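Local coordinates for protein ORF 37 (Human herpesvirus 8 type M, PDB 3FHD) that cuts viral DNA as a metal-dependent endonuclease and exonuclease of the PD-(D/E)XK superfamily, processing branched intermediates into unit-length linear genomes, at residues P29-F33 with V53-L57; F238-L242 with L401-V406; R432-Y436 with L449-I455. All coordinates share one frame; numbering follows the deposited sequence.

Interaction 1: P29-F33 with V53-L57; sequences PADLF and VLASL
Pro29 to Asp31 are extended beside the end of helix 47-55 and the chain then turns at Leu32; the CA atoms come closest at Pro29 and Val53, 5.2 Å apart, and the gap widens to 6.6 Å between the CA atoms of Leu32 and Leu57. Ala30 carries the contact. Its methyl points at the helix end and is flanked by CG1 of Val53 at 3.6 Å from CB, while CD2 of Leu57 lies 3.5 Å from the same CB. Leu57 CD2 also meets CD2 of Leu32 at 3.8 Å, where the two side chains cross at a slant. The one polar link runs from Ala30 N to Ser56 OG, 3.1 Å long and bent to 143° at the hydrogen. Ser56 can offer that oxygen because chi1 of 79° folds OG back over the last turn. Leu32 and Leu57 both also pack on helix 83-100, with Tyr88 OH bonded to Leu57 O. In this helical part of the nuclease the serine hydroxyl thus meets one backbone N-H of the incoming chain, among apolar groups: the alanine methyl and the branched ends of Val53, Leu32 and Leu57.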
ATOM      1  N   PRO A  29      21.417  12.280  16.729  1.00 51.07           N
ATOM      2  CA  PRO A  29      19.952  12.178  16.838  1.00 50.52           C
ATOM      3  C   PRO A  29      19.256  13.536  16.719  1.00 49.73           C
ATOM      4  O   PRO A  29      19.910  14.588  16.765  1.00 50.69           O
ATOM      5  CB  PRO A  29      19.739  11.602  18.254  1.00 50.86           C
ATOM      6  CG  PRO A  29      21.004  11.958  19.001  1.00 51.00           C
ATOM      7  CD  PRO A  29      22.088  11.815  17.960  1.00 51.15           C
ATOM      8  N   ALA A  30      17.941  13.508  16.536  1.00 47.84           N
ATOM      9  CA  ALA A  30      17.143  14.721  16.529  1.00 45.80           C
ATOM     10  C   ALA A  30      16.203  14.660  17.711  1.00 44.13           C
ATOM     11  O   ALA A  30      15.895  13.585  18.229  1.00 43.69           O
ATOM     12  CB  ALA A  30      16.356  14.856  15.229  1.00 46.03           C
ATOM     13  N   ASP A  31      15.755  15.824  18.144  1.00 42.08           N
ATOM     14  CA  ASP A  31      14.890  15.882  19.291  1.00 40.05           C
ATOM     15  C   ASP A  31      13.532  16.408  18.852  1.00 38.18           C
ATOM     16  O   ASP A  31      13.402  17.589  18.531  1.00 37.75           O
ATOM     17  CB  ASP A  31      15.529  16.766  20.373  1.00 40.35           C
ATOM     18  CG  ASP A  31      14.834  16.651  21.732  1.00 40.49           C
ATOM     19  OD1 ASP A  31      13.865  15.874  21.871  1.00 39.60           O
ATOM     20  OD2 ASP A  31      15.268  17.357  22.669  1.00 41.54           O
ATOM     21  N   LEU A  32      12.522  15.532  18.843  1.00 35.69           N
ATOM     22  CA  LEU A  32      11.151  15.979  18.590  1.00 33.69           C
ATOM     23  C   LEU A  32      10.705  16.989  19.640  1.00 32.50           C
ATOM     24  O   LEU A  32       9.776  17.747  19.420  1.00 32.07           O
ATOM     25  CB  LEU A  32      10.156  14.799  18.526  1.00 33.57           C
ATOM     26  CG  LEU A  32      10.051  13.965  17.236  1.00 33.29           C
ATOM     27  CD1 LEU A  32       9.000  12.859  17.359  1.00 33.57           C
ATOM     28  CD2 LEU A  32       9.792  14.841  16.021  1.00 31.84           C
ATOM     29  N   PHE A  33      11.374  16.988  20.788  1.00 32.07           N
ATOM     30  CA  PHE A  33      11.034  17.898  21.879  1.00 31.55           C
ATOM     31  C   PHE A  33      11.916  19.140  21.917  1.00 31.72           C
ATOM     32  O   PHE A  33      11.637  20.087  22.654  1.00 31.85           O
ATOM     33  CB  PHE A  33      11.001  17.138  23.216  1.00 31.46           C
ATOM     34  CG  PHE A  33       9.921  16.095  23.265  1.00 30.91           C
ATOM     35  CD1 PHE A  33       8.601  16.465  23.464  1.00 31.52           C
ATOM     36  CD2 PHE A  33      10.221  14.752  23.059  1.00 30.76           C
ATOM     37  CE1 PHE A  33       7.582  15.501  23.480  1.00 32.87           C
ATOM     38  CE2 PHE A  33       9.222  13.775  23.074  1.00 30.77           C
ATOM     39  CZ  PHE A  33       7.898  14.149  23.286  1.00 31.46           C
ATOM     40  N   VAL A  53      19.363  11.297  11.015  1.00 23.00           N
ATOM     41  CA  VAL A  53      18.600  12.241  11.822  1.00 21.09           C
ATOM     42  C   VAL A  53      17.111  12.047  11.544  1.00 21.20           C
ATOM     43  O   VAL A  53      16.322  11.949  12.476  1.00 20.51           O
ATOM     44  CB  VAL A  53      19.035  13.715  11.587  1.00 20.55           C
ATOM     45  CG1 VAL A  53      17.980  14.700  12.073  1.00 19.78           C
ATOM     46  CG2 VAL A  53      20.352  13.986  12.296  1.00 19.92           C
ATOM     47  N   LEU A  54      16.742  11.951  10.276  1.00 21.60           N
ATOM     48  CA  LEU A  54      15.341  11.802   9.924  1.00 23.12           C
ATOM     49  C   LEU A  54      14.761  10.461  10.406  1.00 23.50           C
ATOM     50  O   LEU A  54      13.616  10.415  10.872  1.00 23.77           O
ATOM     51  CB  LEU A  54      15.146  12.015   8.417  1.00 24.12           C
ATOM     52  CG  LEU A  54      14.974  13.488   8.013  1.00 26.92           C
ATOM     53  CD1 LEU A  54      15.314  13.679   6.567  1.00 29.75           C
ATOM     54  CD2 LEU A  54      13.533  13.910   8.263  1.00 28.97           C
ATOM     55  N   ALA A  55      15.545   9.384  10.319  1.00 23.77           N
ATOM     56  CA  ALA A  55      15.071   8.080  10.832  1.00 24.25           C
ATOM     57  C   ALA A  55      14.790   8.168  12.334  1.00 23.92           C
ATOM     58  O   ALA A  55      13.935   7.460  12.841  1.00 24.11           O
ATOM     59  CB  ALA A  55      16.088   6.941  10.530  1.00 23.79           C
ATOM     60  N   SER A  56      15.487   9.068  13.033  1.00 21.68           N
ATOM     61  CA  SER A  56      15.242   9.267  14.467  1.00 21.77           C
ATOM     62  C   SER A  56      13.947   9.991  14.870  1.00 20.91           C
ATOM     63  O   SER A  56      13.719  10.226  16.067  1.00 21.76           O
ATOM     64  CB  SER A  56      16.432   9.952  15.138  1.00 21.96           C
ATOM     65  OG  SER A  56      16.432  11.354  14.883  1.00 23.87           O
ATOM     66  N   LEU A  57      13.131  10.366  13.890  1.00 18.56           N
ATOM     67  CA  LEU A  57      11.876  11.080  14.158  1.00 17.71           C
ATOM     68  C   LEU A  57      10.681  10.104  14.168  1.00 16.22           C
ATOM     69  O   LEU A  57       9.551  10.506  13.959  1.00 16.62           O
ATOM     70  CB  LEU A  57      11.687  12.194  13.128  1.00 16.52           C
ATOM     71  CG  LEU A  57      12.792  13.291  13.110  1.00 18.29           C
ATOM     72  CD1 LEU A  57      12.378  14.441  12.200  1.00 18.26           C
ATOM     73  CD2 LEU A  57      13.092  13.808  14.493  1.00 17.74           C
TER

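Interaction 2: F238-L242 with L401-V406; sequences FGVSL and LQSSIV. With SO4 (sulfate ion), chain B.
The Phe238 ring and the Gln402 amide are the flat groups here, placed toward the two ends of strand 238-240 where it lies against helix 394-412 in the core of this PD-(D/E)XK nuclease. Leu401 CD1 approaches the ring obliquely, 3.9 Å from Phe238 CD1. Leu242 CD2 lies over one face of the amide, off its centre and 3.7 Å from Gln402 OE1, and the two side chains run past one another in opposite directions. The amide NE2 turns away to Glu266 OE1, a carboxylate that binds the magnesium ion, so Gln402 acts as a second-shell residue of the metal site and may help fix the orientation of that ligand. Its chain is extended beyond CG (chi2 175°), which carries the amide from the helix to Glu266.

Strand and helix segments cross nearly at right angles, -100°, with their axes 8.0 Å apart. Val240 fills the middle. Its CG1 sits 3.8 Å from Gln402 CA and also touches CG of Leu401, whereas CG2 meets the branch carbon CB of Ile405. Farther along, Leu242 CD1 reaches Val406 CG2 at 3.9 Å, extending the apolar contact. Strand 230-231 borders the same layer through Met230, and Phe238 and Leu401 also touch helix 468-489, through Ala478 and Leu475.

The side chain of Ser241 starts out away from the helix and grips a sulfate, probably from the crystallisation liquor, which Arg161, Ser167 and Ser168 also bind. An anion held by Ser241, whose side chain is about 5 Å from that of the metal-binding Asp243, is consistent with a place where a DNA phosphate could lie. The sulfate is held by backbone and side chain alike: Ser241 N donates to its O3 at 3.1 Å, and Ser241 OG to its O4 at 2.8 Å.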
ATOM      1  N   PHE A 238      -2.852   0.829  12.093  1.00 14.49           N
ATOM      2  CA  PHE A 238      -2.792   0.390  10.696  1.00 15.80           C
ATOM      3  C   PHE A 238      -2.644   1.596   9.743  1.00 16.28           C
ATOM      4  O   PHE A 238      -3.032   2.720  10.062  1.00 16.40           O
ATOM      5  CB  PHE A 238      -4.038  -0.369  10.254  1.00 16.07           C
ATOM      6  CG  PHE A 238      -4.324  -1.627  11.014  1.00 16.34           C
ATOM      7  CD1 PHE A 238      -3.480  -2.732  10.881  1.00 17.76           C
ATOM      8  CD2 PHE A 238      -5.499  -1.736  11.822  1.00 14.18           C
ATOM      9  CE1 PHE A 238      -3.764  -3.942  11.566  1.00 16.76           C
ATOM     10  CE2 PHE A 238      -5.791  -2.953  12.507  1.00 14.86           C
ATOM     11  CZ  PHE A 238      -4.907  -4.032  12.387  1.00 15.59           C
ATOM     12  N   GLY A 239      -2.090   1.332   8.557  1.00 15.56           N
ATOM     13  CA  GLY A 239      -2.011   2.346   7.516  1.00 15.24           C
ATOM     14  C   GLY A 239      -1.566   1.735   6.200  1.00 15.15           C
ATOM     15  O   GLY A 239      -0.942   0.660   6.176  1.00 15.59           O
ATOM     16  N   VAL A 240      -1.867   2.419   5.105  1.00 14.68           N
ATOM     17  CA  VAL A 240      -1.493   1.980   3.774  1.00 15.66           C
ATOM     18  C   VAL A 240      -1.064   3.167   2.887  1.00 16.14           C
ATOM     19  O   VAL A 240      -1.413   4.347   3.154  1.00 15.06           O
ATOM     20  CB  VAL A 240      -2.641   1.215   3.045  1.00 15.95           C
ATOM     21  CG1 VAL A 240      -3.195   0.050   3.891  1.00 15.58           C
ATOM     22  CG2 VAL A 240      -3.779   2.137   2.701  1.00 16.72           C
ATOM     23  N   SER A 241      -0.305   2.871   1.837  1.00 16.24           N
ATOM     24  CA  SER A 241      -0.289   3.812   0.714  1.00 19.42           C
ATOM     25  C   SER A 241      -0.877   3.033  -0.477  1.00 20.87           C
ATOM     26  O   SER A 241      -0.795   1.792  -0.523  1.00 23.50           O
ATOM     27  CB  SER A 241       1.117   4.357   0.404  1.00 20.02           C
ATOM     28  OG  SER A 241       1.990   3.290   0.115  1.00 25.16           O
ATOM     29  N   LEU A 242      -1.508   3.731  -1.407  1.00 20.25           N
ATOM     30  CA  LEU A 242      -2.056   3.070  -2.556  1.00 19.73           C
ATOM     31  C   LEU A 242      -1.195   3.338  -3.782  1.00 18.91           C
ATOM     32  O   LEU A 242      -0.560   4.380  -3.866  1.00 19.09           O
ATOM     33  CB  LEU A 242      -3.466   3.563  -2.818  1.00 18.15           C
ATOM     34  CG  LEU A 242      -4.524   3.462  -1.680  1.00 20.13           C
ATOM     35  CD1 LEU A 242      -5.832   4.083  -2.119  1.00 17.90           C
ATOM     36  CD2 LEU A 242      -4.754   2.010  -1.227  1.00 19.36           C
ATOM     37  N   LEU A 401      -5.987  -5.195   3.566  1.00 15.53           N
ATOM     38  CA  LEU A 401      -5.799  -3.996   4.417  1.00 16.18           C
ATOM     39  C   LEU A 401      -6.071  -2.651   3.709  1.00 16.48           C
ATOM     40  O   LEU A 401      -6.634  -1.741   4.317  1.00 15.79           O
ATOM     41  CB  LEU A 401      -4.427  -3.971   5.102  1.00 15.35           C
ATOM     42  CG  LEU A 401      -4.244  -2.880   6.179  1.00 15.78           C
ATOM     43  CD1 LEU A 401      -5.232  -3.089   7.396  1.00 16.65           C
ATOM     44  CD2 LEU A 401      -2.764  -2.816   6.684  1.00 14.11           C
ATOM     45  N   GLN A 402      -5.651  -2.510   2.443  1.00 14.63           N
ATOM     46  CA  GLN A 402      -5.954  -1.313   1.685  1.00 14.98           C
ATOM     47  C   GLN A 402      -7.468  -1.141   1.561  1.00 15.56           C
ATOM     48  O   GLN A 402      -7.957  -0.006   1.672  1.00 15.80           O
ATOM     49  CB  GLN A 402      -5.320  -1.317   0.280  1.00 15.28           C
ATOM     50  CG  GLN A 402      -3.826  -1.453   0.279  1.00 15.85           C
ATOM     51  CD  GLN A 402      -3.226  -1.571  -1.118  1.00 15.95           C
ATOM     52  OE1 GLN A 402      -3.916  -1.447  -2.124  1.00 19.46           O
ATOM     53  NE2 GLN A 402      -1.937  -1.809  -1.160  1.00 17.70           N
ATOM     54  N   SER A 403      -8.223  -2.217   1.357  1.00 16.46           N
ATOM     55  CA  SER A 403      -9.674  -2.082   1.329  1.00 16.10           C
ATOM     56  C   SER A 403     -10.258  -1.554   2.662  1.00 15.88           C
ATOM     57  O   SER A 403     -11.161  -0.724   2.663  1.00 14.64           O
ATOM     58  CB  SER A 403     -10.422  -3.398   0.904  1.00 18.27           C
ATOM     59  OG  SER A 403     -10.387  -4.392   1.928  1.00 21.79           O
ATOM     60  N   SER A 404      -9.742  -2.042   3.787  1.00 16.07           N
ATOM     61  CA  SER A 404     -10.223  -1.646   5.113  1.00 16.94           C
ATOM     62  C   SER A 404      -9.965  -0.150   5.374  1.00 16.40           C
ATOM     63  O   SER A 404     -10.861   0.555   5.899  1.00 14.77           O
ATOM     64  CB  SER A 404      -9.506  -2.483   6.187  1.00 18.25           C
ATOM     65  OG  SER A 404      -9.932  -3.833   6.061  1.00 26.83           O
ATOM     66  N   ILE A 405      -8.777   0.326   4.982  1.00 14.75           N
ATOM     67  CA  ILE A 405      -8.423   1.737   5.161  1.00 15.57           C
ATOM     68  C   ILE A 405      -9.224   2.634   4.219  1.00 15.32           C
ATOM     69  O   ILE A 405      -9.768   3.650   4.658  1.00 15.76           O
ATOM     70  CB  ILE A 405      -6.919   2.038   5.058  1.00 16.84           C
ATOM     71  CG1 ILE A 405      -6.128   1.346   6.202  1.00 17.97           C
ATOM     72  CG2 ILE A 405      -6.659   3.592   4.941  1.00 15.07           C
ATOM     73  CD1 ILE A 405      -6.582   1.746   7.588  1.00 18.38           C
ATOM     74  N   VAL A 406      -9.313   2.263   2.944  1.00 15.01           N
ATOM     75  CA  VAL A 406     -10.174   3.013   1.991  1.00 15.19           C
ATOM     76  C   VAL A 406     -11.629   3.142   2.481  1.00 16.10           C
ATOM     77  O   VAL A 406     -12.262   4.205   2.399  1.00 15.41           O
ATOM     78  CB  VAL A 406     -10.141   2.383   0.565  1.00 14.91           C
ATOM     79  CG1 VAL A 406     -11.215   3.017  -0.308  1.00 15.95           C
ATOM     80  CG2 VAL A 406      -8.808   2.620  -0.095  1.00 17.05           C
TER
HETATM   81  S   SO4 B 487       2.199  -0.018   2.042  1.00 24.06           S
HETATM   82  O1  SO4 B 487       2.942  -0.777   3.036  1.00 20.40           O
HETATM   83  O2  SO4 B 487       2.279  -0.717   0.755  1.00 23.18           O
HETATM   84  O3  SO4 B 487       0.830   0.026   2.512  1.00 19.67           O
HETATM   85  O4  SO4 B 487       2.678   1.339   2.007  1.00 26.72           O

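Interaction 3: R432-Y436 with L449-I455; sequences RKRGY and LDPHVEI
Arg434 grips the carbonyl of Val453 side-on with two nitrogens: NE lies 2.9 Å from Val453 O and NH2 3.1 Å from the same oxygen, which sits near the guanidinium plane. Pro451 O lies over one face of that group, and NH2 comes within 2.8 Å of Asp450 O. A water accepts from Arg434 NH2 and donates to Leu449 O, so several oxygens of the 449-453 loop gather round one cation. The extended chain, with chi2 178°, carries the guanidinium across to the loop; the Arg434 and Ile455 side chains cross at about a right angle, with CG near CD1.

Beside it, Arg432 and Ile455 pair in antiparallel, hydrogen-bonded fashion, N to O in both directions, at 2.8 Å from Arg432 N to Ile455 O. Their side chains run alongside each other, and Ile455 CD1 lies over a face of the Arg432 guanidinium, 3.6 Å from NH2; that group forms salt bridges with Asp438 and Asp369. Lys433 NZ makes a weak salt bridge to Glu454 OE2 at 3.3 Å.

Beyond the loop, Val453 packs on helix 203-217. What shapes the loop is a type I turn from Asp450 to Val453, reinforced by an Asx turn in which Asp450 OD2 accepts from His452 N. It leads into strand 455-464, while 432-436 leaves strand 423-432, and these two strands are antiparallel neighbours in the central mixed sheet of the nuclease.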
ATOM      1  N   ARG A 432       9.939  -6.437 -21.268  1.00 16.63           N
ATOM      2  CA  ARG A 432      11.067  -6.907 -22.061  1.00 16.07           C
ATOM      3  C   ARG A 432      12.220  -5.891 -22.119  1.00 17.02           C
ATOM      4  O   ARG A 432      12.021  -4.672 -21.978  1.00 16.36           O
ATOM      5  CB  ARG A 432      10.625  -7.347 -23.468  1.00 15.57           C
ATOM      6  CG  ARG A 432      10.298  -6.208 -24.444  1.00 14.70           C
ATOM      7  CD  ARG A 432      10.083  -6.761 -25.859  1.00 15.55           C
ATOM      8  NE  ARG A 432       9.731  -5.716 -26.840  1.00 13.49           N
ATOM      9  CZ  ARG A 432      10.594  -4.861 -27.386  1.00 15.88           C
ATOM     10  NH1 ARG A 432      11.881  -4.875 -27.045  1.00 14.78           N
ATOM     11  NH2 ARG A 432      10.170  -3.976 -28.295  1.00 14.61           N
ATOM     12  N   LYS A 433      13.434  -6.412 -22.292  1.00 17.78           N
ATOM     13  CA  LYS A 433      14.593  -5.572 -22.529  1.00 18.83           C
ATOM     14  C   LYS A 433      14.457  -4.796 -23.844  1.00 18.42           C
ATOM     15  O   LYS A 433      13.876  -5.285 -24.831  1.00 18.36           O
ATOM     16  CB  LYS A 433      15.878  -6.410 -22.549  1.00 19.42           C
ATOM     17  CG  LYS A 433      16.272  -7.071 -21.204  1.00 23.99           C
ATOM     18  CD  LYS A 433      16.394  -6.028 -20.055  1.00 26.63           C
ATOM     19  CE  LYS A 433      17.075  -6.632 -18.806  1.00 27.72           C
ATOM     20  NZ  LYS A 433      17.121  -5.657 -17.656  1.00 29.97           N
ATOM     21  N   ARG A 434      14.999  -3.582 -23.845  1.00 18.32           N
ATOM     22  CA  ARG A 434      15.191  -2.819 -25.078  1.00 18.01           C
ATOM     23  C   ARG A 434      16.309  -3.420 -25.908  1.00 17.79           C
ATOM     24  O   ARG A 434      17.316  -3.885 -25.371  1.00 18.57           O
ATOM     25  CB  ARG A 434      15.521  -1.367 -24.774  1.00 18.02           C
ATOM     26  CG  ARG A 434      14.389  -0.622 -24.209  1.00 20.07           C
ATOM     27  CD  ARG A 434      14.858   0.787 -23.913  1.00 23.03           C
ATOM     28  NE  ARG A 434      13.887   1.508 -23.102  1.00 25.48           N
ATOM     29  CZ  ARG A 434      13.107   2.473 -23.580  1.00 27.68           C
ATOM     30  NH1 ARG A 434      13.209   2.822 -24.870  1.00 28.33           N
ATOM     31  NH2 ARG A 434      12.244   3.089 -22.776  1.00 26.92           N
ATOM     32  N   GLY A 435      16.113  -3.441 -27.221  1.00 17.45           N
ATOM     33  CA  GLY A 435      17.087  -4.020 -28.124  1.00 17.02           C
ATOM     34  C   GLY A 435      17.660  -2.947 -29.010  1.00 16.82           C
ATOM     35  O   GLY A 435      17.224  -1.783 -28.968  1.00 15.18           O
ATOM     36  N   TYR A 436      18.618  -3.349 -29.837  1.00 16.38           N
ATOM     37  CA  TYR A 436      19.308  -2.423 -30.714  1.00 16.84           C
ATOM     38  C   TYR A 436      18.403  -1.756 -31.741  1.00 16.33           C
ATOM     39  O   TYR A 436      18.645  -0.625 -32.122  1.00 16.32           O
ATOM     40  CB  TYR A 436      20.504  -3.105 -31.377  1.00 18.04           C
ATOM     41  CG  TYR A 436      21.620  -3.372 -30.388  1.00 19.25           C
ATOM     42  CD1 TYR A 436      22.676  -2.462 -30.242  1.00 20.46           C
ATOM     43  CD2 TYR A 436      21.601  -4.513 -29.575  1.00 18.71           C
ATOM     44  CE1 TYR A 436      23.696  -2.698 -29.325  1.00 21.84           C
ATOM     45  CE2 TYR A 436      22.610  -4.754 -28.652  1.00 21.56           C
ATOM     46  CZ  TYR A 436      23.657  -3.833 -28.542  1.00 22.15           C
ATOM     47  OH  TYR A 436      24.663  -4.058 -27.633  1.00 23.81           O
ATOM     48  N   LEU A 449       8.210   7.257 -22.266  1.00 27.70           N
ATOM     49  CA  LEU A 449       8.817   6.302 -21.332  1.00 27.49           C
ATOM     50  C   LEU A 449      10.250   6.721 -21.092  1.00 26.94           C
ATOM     51  O   LEU A 449      10.940   7.084 -22.043  1.00 26.78           O
ATOM     52  CB  LEU A 449       8.850   4.896 -21.932  1.00 27.76           C
ATOM     53  CG  LEU A 449       7.678   3.930 -21.850  1.00 28.46           C
ATOM     54  CD1 LEU A 449       6.503   4.447 -22.634  1.00 29.50           C
ATOM     55  CD2 LEU A 449       8.146   2.603 -22.415  1.00 27.98           C
ATOM     56  N   ASP A 450      10.729   6.641 -19.855  1.00 26.54           N
ATOM     57  CA  ASP A 450      12.153   6.876 -19.647  1.00 26.95           C
ATOM     58  C   ASP A 450      12.946   5.884 -20.504  1.00 26.12           C
ATOM     59  O   ASP A 450      12.619   4.697 -20.511  1.00 25.66           O
ATOM     60  CB  ASP A 450      12.581   6.758 -18.187  1.00 27.89           C
ATOM     61  CG  ASP A 450      14.020   7.243 -17.980  1.00 30.92           C
ATOM     62  OD1 ASP A 450      14.277   8.454 -18.151  1.00 32.61           O
ATOM     63  OD2 ASP A 450      14.908   6.414 -17.696  1.00 34.56           O
ATOM     64  N   PRO A 451      13.972   6.366 -21.244  1.00 25.76           N
ATOM     65  CA  PRO A 451      14.739   5.451 -22.121  1.00 25.44           C
ATOM     66  C   PRO A 451      15.489   4.374 -21.336  1.00 25.07           C
ATOM     67  O   PRO A 451      15.890   3.352 -21.904  1.00 25.12           O
ATOM     68  CB  PRO A 451      15.722   6.389 -22.854  1.00 25.52           C
ATOM     69  CG  PRO A 451      15.811   7.608 -21.995  1.00 25.81           C
ATOM     70  CD  PRO A 451      14.477   7.752 -21.313  1.00 25.75           C
ATOM     71  N   HIS A 452      15.662   4.591 -20.036  1.00 24.24           N
ATOM     72  CA  HIS A 452      16.323   3.596 -19.185  1.00 24.53           C
ATOM     73  C   HIS A 452      15.386   2.563 -18.547  1.00 23.71           C
ATOM     74  O   HIS A 452      15.871   1.665 -17.869  1.00 25.36           O
ATOM     75  CB  HIS A 452      17.190   4.264 -18.104  1.00 24.75           C
ATOM     76  N   VAL A 453      14.068   2.669 -18.748  1.00 22.27           N
ATOM     77  CA  VAL A 453      13.141   1.636 -18.243  1.00 20.24           C
ATOM     78  C   VAL A 453      12.780   0.600 -19.333  1.00 19.49           C
ATOM     79  O   VAL A 453      12.670   0.943 -20.531  1.00 19.18           O
ATOM     80  CB  VAL A 453      11.851   2.245 -17.587  1.00 20.45           C
ATOM     81  CG1 VAL A 453      10.988   2.990 -18.603  1.00 20.23           C
ATOM     82  CG2 VAL A 453      11.020   1.173 -16.884  1.00 19.64           C
ATOM     83  N   GLU A 454      12.602  -0.658 -18.906  1.00 17.77           N
ATOM     84  CA  GLU A 454      12.145  -1.746 -19.786  1.00 16.24           C
ATOM     85  C   GLU A 454      10.794  -1.454 -20.460  1.00 14.72           C
ATOM     86  O   GLU A 454       9.995  -0.646 -19.986  1.00 14.52           O
ATOM     87  CB  GLU A 454      12.065  -3.054 -19.012  1.00 16.80           C
ATOM     88  CG  GLU A 454      13.403  -3.564 -18.535  1.00 19.05           C
ATOM     89  CD  GLU A 454      13.873  -2.953 -17.196  1.00 25.17           C
ATOM     90  OE1 GLU A 454      13.241  -2.001 -16.629  1.00 26.29           O
ATOM     91  OE2 GLU A 454      14.913  -3.451 -16.714  1.00 27.81           O
ATOM     92  N   ILE A 455      10.550  -2.139 -21.565  1.00 12.36           N
ATOM     93  CA  ILE A 455       9.315  -1.989 -22.338  1.00 11.30           C
ATOM     94  C   ILE A 455       8.195  -2.914 -21.826  1.00 10.42           C
ATOM     95  O   ILE A 455       8.397  -4.126 -21.764  1.00 10.77           O
ATOM     96  CB  ILE A 455       9.613  -2.278 -23.834  1.00 10.35           C
ATOM     97  CG1 ILE A 455      10.484  -1.153 -24.434  1.00 10.85           C
ATOM     98  CG2 ILE A 455       8.328  -2.508 -24.657  1.00  9.43           C
ATOM     99  CD1 ILE A 455      11.118  -1.535 -25.800  1.00  9.94           C
TER
HETATM  100  O   HOH W   1      11.886   5.577 -24.166  1.00 49.80           O

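In the fold
The three contacts follow one another along the chain and do not touch: interactions 1 and 3 lie about 40 Å apart between centres, with the centre of interaction 2 about 27 Å and 32 Å from theirs. Interaction 2 is the core contact, its centre about 6 Å from the centre of the chain, almost wholly apolar, and tied to the metal site through one amide. Interactions 1 and 3 are peripheral and partly buried. The first joins the modelled N-terminal end to a helix with apolar groups and one backbone-to-serine hydrogen bond; the third, at the ends of two inner strands of the large sheet, relies on arginines, backbone carbonyls and a water. Helix 394-412 and strand 423-432 link the second and third, through Tyr424 packing on Val406.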